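PDB 2OIX: xanthomonas outer protein D from Xanthomonas euvesicatoria, which is a type III secreted effector of the Ulp1-like (C48) cysteine protease family that removes SUMO from proteins. Local coordinates for residues A[15-18]-A[19-22]. The protein carries 1 engineered substitution. Sequence-based numbering, arbitrary orientation.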
loop_
_atom_site.group_PDB
_atom_site.type_symbol
_atom_site.label_atom_id
_atom_site.label_comp_id
_atom_site.label_asym_id
_atom_site.label_seq_id
_atom_site.Cartn_x
_atom_site.Cartn_y
_atom_site.Cartn_z
ATOM N N ASP A 15 4.343 0.463 11.050
ATOM C CA ASP A 15 5.367 0.054 12.022
ATOM C C ASP A 15 4.754 -0.824 13.105
ATOM O O ASP A 15 5.269 -1.909 13.382
ATOM C CB ASP A 15 6.051 1.268 12.677
ATOM C CG ASP A 15 7.131 1.888 11.792
ATOM O OD1 ASP A 15 7.389 1.361 10.694
ATOM O OD2 ASP A 15 7.742 2.910 12.193
ATOM N N ASP A 16 3.656 -0.359 13.709
ATOM C CA ASP A 16 2.980 -1.104 14.767
ATOM C C ASP A 16 2.412 -2.433 14.255
ATOM O O ASP A 16 2.568 -3.471 14.922
ATOM C CB ASP A 16 1.890 -0.248 15.409
ATOM C CG ASP A 16 1.112 -0.994 16.471
ATOM O OD1 ASP A 16 1.699 -1.317 17.531
ATOM O OD2 ASP A 16 -0.087 -1.262 16.251
ATOM N N LEU A 17 1.764 -2.404 13.084
ATOM C CA LEU A 17 1.297 -3.623 12.413
ATOM C C LEU A 17 2.408 -4.656 12.260
ATOM O O LEU A 17 2.233 -5.820 12.634
ATOM C CB LEU A 17 0.752 -3.318 10.997
ATOM C CG LEU A 17 0.157 -4.515 10.242
ATOM C CD1 LEU A 17 -0.963 -5.247 11.044
ATOM C CD2 LEU A 17 -0.353 -4.017 8.909
ATOM N N ALA A 18 3.537 -4.224 11.693
ATOM C CA ALA A 18 4.692 -5.082 11.496
ATOM C C ALA A 18 5.153 -5.738 12.811
ATOM O O ALA A 18 5.538 -6.907 12.820
ATOM C CB ALA A 18 5.840 -4.299 10.829
ATOM N N ARG A 19 5.079 -4.996 13.918
ATOM C CA ARG A 19 5.420 -5.537 15.232
ATOM C C ARG A 19 4.392 -6.574 15.672
ATOM O O ARG A 19 4.755 -7.620 16.236
ATOM C CB ARG A 19 5.504 -4.424 16.269
ATOM C CG ARG A 19 6.724 -3.533 16.102
ATOM C CD ARG A 19 6.649 -2.316 17.031
ATOM N NE ARG A 19 7.204 -1.118 16.382
ATOM C CZ ARG A 19 6.649 0.097 16.429
ATOM N NH1 ARG A 19 5.499 0.297 17.077
ATOM N NH2 ARG A 19 7.240 1.116 15.812
ATOM N N ARG A 20 3.111 -6.280 15.418
ATOM C CA ARG A 20 2.049 -7.203 15.769
ATOM C C ARG A 20 2.165 -8.523 15.004
ATOM O O ARG A 20 1.918 -9.574 15.572
ATOM C CB ARG A 20 0.662 -6.557 15.651
ATOM C CG ARG A 20 0.424 -5.451 16.686
ATOM C CD ARG A 20 -0.998 -4.921 16.630
ATOM N NE ARG A 20 -1.235 -4.023 15.498
ATOM C CZ ARG A 20 -2.059 -4.261 14.475
ATOM N NH1 ARG A 20 -2.763 -5.397 14.394
ATOM N NH2 ARG A 20 -2.159 -3.355 13.506
ATOM N N LEU A 21 2.605 -8.461 13.748
ATOM C CA LEU A 21 2.717 -9.643 12.881
ATOM C C LEU A 21 4.021 -10.439 13.032
ATOM O O LEU A 21 4.184 -11.491 12.410
ATOM C CB LEU A 21 2.556 -9.234 11.398
ATOM C CG LEU A 21 1.298 -8.456 11.007
ATOM C CD1 LEU A 21 1.215 -8.319 9.497
ATOM C CD2 LEU A 21 -0.000 -9.097 11.586
ATOM N N ARG A 22 4.948 -9.938 13.839
ATOM C CA ARG A 22 6.266 -10.559 13.963
ATOM C C ARG A 22 6.232 -12.050 14.317
ATOM O O ARG A 22 5.612 -12.463 15.292
ATOM C CB ARG A 22 7.121 -9.797 14.973
ATOM C CG ARG A 22 8.020 -8.782 14.314
ATOM C CD ARG A 22 9.243 -8.558 15.164
ATOM N NE ARG A 22 9.024 -7.546 16.190
ATOM C CZ ARG A 22 9.753 -7.413 17.299
ATOM N NH1 ARG A 22 10.763 -8.245 17.566
ATOM N NH2 ARG A 22 9.451 -6.441 18.152
HETATM O O HOH W 1 -1.109 -0.841 13.884
#
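With CG of Asp16 trans to the backbone N (chi1 177°) and the Arg20 chain bent at chi3 (-76°), carboxylate and guanidinium come together one helical turn apart. NE of Arg20 donates to OD2 of Asp16 at 3.1 Å, a salt bridge that lies near the guanidinium plane but meets the carboxylate from well above its own plane. A water closes the ring, donating to OD2 of Asp16 at 2.6 Å and accepting from NH2 of Arg20. That NH2 also forms a salt bridge with Glu145 of helix 136-153, while CD1 of Leu17 covers one face of the guanidinium, 3.3 Å from NH2; the group is thus gripped at its edge and backed by a methyl. On the exposed side, Arg19 folds back over the Asp15–Asp16 backbone, its NH2 3.4 Å from CB of Asp15, whose OD1 is salt-bridged to Arg11. CD1 of Leu17 lies 3.9 Å from CG of Leu21, the two side chains meeting obliquely. Beneath the side chains, N of Arg20 bonds to O of Asp16 at 2.9 Å. This is the last part of an amphipathic alpha-helix of the Ulp1-family catalytic domain, with i to i+4 pairing, whose Leu17 and Leu21 pack on helix 136-153 and on Phe32 of strand 30-32.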